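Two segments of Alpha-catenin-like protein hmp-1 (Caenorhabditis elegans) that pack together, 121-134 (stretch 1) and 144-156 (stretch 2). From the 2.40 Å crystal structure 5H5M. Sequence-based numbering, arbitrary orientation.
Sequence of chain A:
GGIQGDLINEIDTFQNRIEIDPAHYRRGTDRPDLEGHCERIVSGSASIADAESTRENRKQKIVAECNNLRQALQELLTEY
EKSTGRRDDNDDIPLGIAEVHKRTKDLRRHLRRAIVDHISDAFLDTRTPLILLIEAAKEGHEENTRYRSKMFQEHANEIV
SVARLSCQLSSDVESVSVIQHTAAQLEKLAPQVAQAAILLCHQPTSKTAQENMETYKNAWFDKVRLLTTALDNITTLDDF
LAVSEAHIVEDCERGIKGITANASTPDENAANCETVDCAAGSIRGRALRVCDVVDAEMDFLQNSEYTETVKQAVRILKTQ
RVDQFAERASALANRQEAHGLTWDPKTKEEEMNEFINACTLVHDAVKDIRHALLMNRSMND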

# COMPACT_ATOMS: atom_id res chain seq x y z
N ASP A 121 -4.05 -0.84 -0.31
CA ASP A 121 -5.32 -1.18 -0.95
C ASP A 121 -5.39 -2.64 -1.39
O ASP A 121 -6.36 -3.34 -1.11
CB ASP A 121 -5.58 -0.28 -2.17
CG ASP A 121 -5.82 1.17 -1.80
OD1 ASP A 121 -6.18 1.44 -0.63
OD2 ASP A 121 -5.64 2.05 -2.67
N ALA A 122 -4.35 -3.10 -2.08
CA ALA A 122 -4.39 -4.38 -2.77
C ALA A 122 -4.34 -5.59 -1.84
O ALA A 122 -4.86 -6.65 -2.17
CB ALA A 122 -3.26 -4.46 -3.78
N PHE A 123 -3.73 -5.42 -0.67
CA PHE A 123 -3.48 -6.55 0.22
C PHE A 123 -4.24 -6.47 1.54
O PHE A 123 -3.93 -7.21 2.47
CB PHE A 123 -1.97 -6.67 0.49
CG PHE A 123 -1.18 -7.08 -0.73
CD1 PHE A 123 -0.80 -6.13 -1.67
CD2 PHE A 123 -0.84 -8.41 -0.94
CE1 PHE A 123 -0.09 -6.51 -2.80
CE2 PHE A 123 -0.12 -8.79 -2.06
CZ PHE A 123 0.25 -7.83 -3.00
N LEU A 124 -5.24 -5.60 1.62
CA LEU A 124 -6.03 -5.49 2.84
C LEU A 124 -6.93 -6.71 3.04
O LEU A 124 -7.37 -6.98 4.15
CB LEU A 124 -6.87 -4.20 2.85
CG LEU A 124 -8.10 -3.97 1.96
CD1 LEU A 124 -9.36 -4.61 2.53
CD2 LEU A 124 -8.32 -2.47 1.79
N ASP A 125 -7.19 -7.45 1.96
CA ASP A 125 -8.02 -8.65 2.06
C ASP A 125 -7.73 -9.61 0.91
O ASP A 125 -8.37 -9.56 -0.14
CB ASP A 125 -9.50 -8.28 2.07
CG ASP A 125 -10.40 -9.46 2.40
OD1 ASP A 125 -9.88 -10.57 2.62
OD2 ASP A 125 -11.64 -9.26 2.45
N THR A 126 -6.76 -10.50 1.12
CA THR A 126 -6.33 -11.43 0.08
C THR A 126 -7.01 -12.79 0.19
O THR A 126 -6.76 -13.68 -0.62
CB THR A 126 -4.81 -11.63 0.12
OG1 THR A 126 -4.42 -12.09 1.42
CG2 THR A 126 -4.09 -10.33 -0.19
N ARG A 127 -7.88 -12.96 1.18
CA ARG A 127 -8.55 -14.24 1.38
C ARG A 127 -9.97 -14.28 0.81
O ARG A 127 -10.32 -15.20 0.08
CB ARG A 127 -8.58 -14.61 2.87
CG ARG A 127 -8.11 -16.04 3.13
CD ARG A 127 -8.42 -16.53 4.54
NE ARG A 127 -8.49 -18.00 4.59
CZ ARG A 127 -7.43 -18.81 4.55
NH1 ARG A 127 -6.20 -18.31 4.47
NH2 ARG A 127 -7.61 -20.12 4.60
N THR A 128 -10.76 -13.26 1.13
CA THR A 128 -12.19 -13.26 0.81
C THR A 128 -12.57 -13.49 -0.67
O THR A 128 -13.49 -14.26 -0.94
CB THR A 128 -12.85 -11.93 1.27
OG1 THR A 128 -12.60 -11.73 2.67
CG2 THR A 128 -14.36 -11.97 1.04
N PRO A 129 -11.87 -12.83 -1.62
CA PRO A 129 -12.30 -13.03 -3.01
C PRO A 129 -12.29 -14.49 -3.47
O PRO A 129 -13.21 -14.90 -4.18
CB PRO A 129 -11.28 -12.22 -3.81
CG PRO A 129 -10.82 -11.17 -2.88
CD PRO A 129 -10.80 -11.82 -1.53
N LEU A 130 -11.28 -15.26 -3.07
CA LEU A 130 -11.21 -16.67 -3.44
C LEU A 130 -12.21 -17.51 -2.64
O LEU A 130 -12.82 -18.43 -3.18
CB LEU A 130 -9.80 -17.22 -3.25
CG LEU A 130 -9.63 -18.68 -3.67
CD1 LEU A 130 -10.14 -18.88 -5.09
CD2 LEU A 130 -8.17 -19.12 -3.56
N ILE A 131 -12.37 -17.17 -1.37
CA ILE A 131 -13.31 -17.88 -0.50
C ILE A 131 -14.74 -17.74 -1.02
O ILE A 131 -15.48 -18.72 -1.09
CB ILE A 131 -13.23 -17.37 0.95
CG1 ILE A 131 -11.86 -17.71 1.55
CG2 ILE A 131 -14.34 -17.98 1.80
CD1 ILE A 131 -11.51 -19.18 1.47
N LEU A 132 -15.12 -16.52 -1.39
CA LEU A 132 -16.45 -16.29 -1.94
C LEU A 132 -16.63 -17.04 -3.26
O LEU A 132 -17.72 -17.51 -3.57
CB LEU A 132 -16.70 -14.79 -2.15
CG LEU A 132 -16.89 -13.96 -0.88
CD1 LEU A 132 -17.20 -12.51 -1.22
CD2 LEU A 132 -17.98 -14.56 0.00
N LEU A 133 -15.55 -17.14 -4.03
CA LEU A 133 -15.58 -17.88 -5.29
C LEU A 133 -15.85 -19.36 -5.04
O LEU A 133 -16.76 -19.94 -5.63
CB LEU A 133 -14.27 -17.70 -6.06
CG LEU A 133 -14.12 -18.47 -7.37
CD1 LEU A 133 -15.30 -18.21 -8.29
CD2 LEU A 133 -12.81 -18.11 -8.07
N ILE A 134 -15.06 -19.95 -4.15
CA ILE A 134 -15.17 -21.37 -3.83
C ILE A 134 -16.55 -21.73 -3.27
O ILE A 134 -17.13 -22.75 -3.65
CB ILE A 134 -14.09 -21.80 -2.82
CG1 ILE A 134 -12.70 -21.57 -3.41
CG2 ILE A 134 -14.25 -23.25 -2.41
CD1 ILE A 134 -11.57 -22.10 -2.55
N ASN A 144 -23.26 -16.60 -9.50
CA ASN A 144 -22.33 -16.04 -8.52
C ASN A 144 -20.89 -16.46 -8.77
O ASN A 144 -19.97 -15.67 -8.57
CB ASN A 144 -22.74 -16.45 -7.10
CG ASN A 144 -23.96 -15.70 -6.61
OD1 ASN A 144 -24.31 -14.65 -7.15
ND2 ASN A 144 -24.61 -16.23 -5.58
N THR A 145 -20.70 -17.70 -9.22
CA THR A 145 -19.35 -18.19 -9.49
C THR A 145 -18.69 -17.35 -10.58
O THR A 145 -17.54 -16.94 -10.43
CB THR A 145 -19.36 -19.68 -9.91
OG1 THR A 145 -19.89 -20.47 -8.85
CG2 THR A 145 -17.95 -20.15 -10.23
N ARG A 146 -19.42 -17.08 -11.65
CA ARG A 146 -18.89 -16.28 -12.75
C ARG A 146 -18.62 -14.84 -12.33
O ARG A 146 -17.63 -14.24 -12.76
CB ARG A 146 -19.84 -16.31 -13.95
CG ARG A 146 -20.04 -17.71 -14.52
CD ARG A 146 -20.41 -17.68 -15.98
NE ARG A 146 -20.64 -19.02 -16.51
CZ ARG A 146 -19.67 -19.83 -16.93
NH1 ARG A 146 -18.41 -19.44 -16.89
NH2 ARG A 146 -19.97 -21.04 -17.39
N TYR A 147 -19.49 -14.30 -11.48
CA TYR A 147 -19.26 -12.97 -10.92
C TYR A 147 -18.02 -12.98 -10.02
O TYR A 147 -17.13 -12.14 -10.17
CB TYR A 147 -20.48 -12.49 -10.13
CG TYR A 147 -20.24 -11.17 -9.43
CD1 TYR A 147 -20.15 -9.98 -10.16
CD2 TYR A 147 -20.09 -11.10 -8.06
CE1 TYR A 147 -19.92 -8.77 -9.53
CE2 TYR A 147 -19.86 -9.90 -7.42
CZ TYR A 147 -19.78 -8.74 -8.15
OH TYR A 147 -19.55 -7.53 -7.52
N ARG A 148 -17.97 -13.93 -9.09
CA ARG A 148 -16.85 -14.03 -8.16
C ARG A 148 -15.56 -14.42 -8.90
O ARG A 148 -14.47 -14.07 -8.47
CB ARG A 148 -17.15 -15.03 -7.05
CG ARG A 148 -18.25 -14.59 -6.10
CD ARG A 148 -17.94 -13.24 -5.49
NE ARG A 148 -19.05 -12.73 -4.68
CZ ARG A 148 -19.05 -11.55 -4.07
NH1 ARG A 148 -17.99 -10.76 -4.16
NH2 ARG A 148 -20.10 -11.17 -3.36
N SER A 149 -15.71 -15.17 -9.99
CA SER A 149 -14.57 -15.49 -10.85
C SER A 149 -13.96 -14.22 -11.42
O SER A 149 -12.74 -14.03 -11.37
CB SER A 149 -14.99 -16.43 -11.98
OG SER A 149 -13.94 -16.62 -12.91
N LYS A 150 -14.82 -13.36 -11.95
CA LYS A 150 -14.39 -12.09 -12.52
C LYS A 150 -13.71 -11.22 -11.47
O LYS A 150 -12.65 -10.64 -11.72
CB LYS A 150 -15.59 -11.36 -13.12
CG LYS A 150 -15.29 -9.98 -13.66
CD LYS A 150 -16.54 -9.33 -14.23
CE LYS A 150 -16.28 -7.90 -14.68
NZ LYS A 150 -17.51 -7.27 -15.24
N MET A 151 -14.32 -11.12 -10.29
CA MET A 151 -13.78 -10.32 -9.21
C MET A 151 -12.44 -10.86 -8.72
O MET A 151 -11.50 -10.10 -8.49
CB MET A 151 -14.76 -10.24 -8.04
CG MET A 151 -16.09 -9.60 -8.41
SD MET A 151 -15.88 -8.02 -9.25
CE MET A 151 -15.05 -7.06 -7.99
N PHE A 152 -12.35 -12.18 -8.57
CA PHE A 152 -11.10 -12.82 -8.16
C PHE A 152 -9.97 -12.52 -9.15
O PHE A 152 -8.85 -12.24 -8.74
CB PHE A 152 -11.28 -14.33 -8.02
CG PHE A 152 -9.98 -15.08 -7.95
CD1 PHE A 152 -9.25 -15.13 -6.78
CD2 PHE A 152 -9.49 -15.73 -9.07
CE1 PHE A 152 -8.05 -15.82 -6.71
CE2 PHE A 152 -8.28 -16.41 -9.02
CZ PHE A 152 -7.57 -16.46 -7.84
N GLN A 153 -10.28 -12.60 -10.44
CA GLN A 153 -9.28 -12.36 -11.48
C GLN A 153 -8.79 -10.92 -11.44
O GLN A 153 -7.59 -10.66 -11.56
CB GLN A 153 -9.85 -12.70 -12.86
CG GLN A 153 -8.88 -12.43 -14.00
CD GLN A 153 -7.66 -13.34 -13.97
OE1 GLN A 153 -7.79 -14.57 -13.96
NE2 GLN A 153 -6.48 -12.74 -13.95
N GLU A 154 -9.72 -9.98 -11.26
CA GLU A 154 -9.37 -8.57 -11.15
C GLU A 154 -8.53 -8.30 -9.91
O GLU A 154 -7.59 -7.50 -9.94
CB GLU A 154 -10.64 -7.70 -11.13
CG GLU A 154 -11.42 -7.74 -12.43
CD GLU A 154 -12.68 -6.89 -12.39
OE1 GLU A 154 -12.98 -6.31 -11.33
OE2 GLU A 154 -13.37 -6.80 -13.43
N HIS A 155 -8.86 -8.98 -8.82
CA HIS A 155 -8.08 -8.94 -7.59
C HIS A 155 -6.66 -9.46 -7.84
O HIS A 155 -5.68 -8.91 -7.34
CB HIS A 155 -8.78 -9.75 -6.49
CG HIS A 155 -7.90 -10.11 -5.33
ND1 HIS A 155 -7.65 -9.24 -4.29
CD2 HIS A 155 -7.23 -11.25 -5.05
CE1 HIS A 155 -6.86 -9.83 -3.41
NE2 HIS A 155 -6.59 -11.05 -3.85
N ALA A 156 -6.57 -10.53 -8.62
CA ALA A 156 -5.29 -11.12 -9.00
C ALA A 156 -4.45 -10.14 -9.83
O ALA A 156 -3.25 -10.00 -9.59
CB ALA A 156 -5.50 -12.41 -9.76
O HOH W 1 -5.52 -13.61 -3.08

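The two stretches meet as a nearly antiparallel pair of helices held by apolar and van der Waals packing, with no direct hydrogen bond between them and a single water bridging one end. Stretch 1 leaves a helix at Phe123, passes through a short loop and enters a second helix, which runs against the continuous helix of stretch 2 at 160° between N-to-C directions. The axes approach to 8.6 Å, close enough for side chains to interlock; in the backbone register Leu133 CA lies 5.0 Å from Arg148 CA and Pro129 CA lies 5.3 Å from Phe152 CA, one helical turn apart on each side. Together the two surfaces bury 544 Å².

Leu133 is the knob at one end of the contact and has the largest area covered by the other stretch. Its side chain sits among Thr145, Arg148, Ser149 and Phe152, and although its CA-to-CB bond points sideways, the t, p rotamer brings its end nearer to stretch 2. Leu133 CD1 lies 3.3 Å from Thr145 O and 3.8 Å from Thr145 CG2, while Leu133 CD2 reaches Phe152 CB at 4.1 Å. Thr145 O already accepts from Ser149 N within its own helix (2.6 Å), so the methyl packs against a backbone whose polar needs are met. One turn back, Leu130 CD1 covers one face of the Phe152 ring, 4.0 Å from Phe152 CE1, an apolar contact away from solvent.

Leu132 points toward stretch 2 at a more open edge, where Leu132 CD1 lies over one face of the Arg148 guanidinium, 3.5 Å from Arg148 NH1. The flat face of that group is poorly hydrated and tolerates a methyl, while its NH groups point outward in the plane.

At the other end, His155 fits against the loop and the start of the helix. Pro129 CG stands 4.0 Å from the centroid of the His155 ring and 11° off its normal, a CH-pi contact over the face. His155 CE1 also approaches Asp125 O (3.6 Å) and Thr126 CA (3.9 Å). Water 1 donates to Thr126 O at 2.8 Å and lies 2.9 Å from His155 NE2, supplying the polar link that the stretches lack directly.

Within stretch 1, Asp125 secures the turn that leads into the helix: Asp125 OD1 accepts from Thr128 N (3.2 Å) and, weakly, from Arg127 N (3.4 Å), capping the helix, while Thr128 OG1 donates to Asp125 OD2 at 2.7 Å.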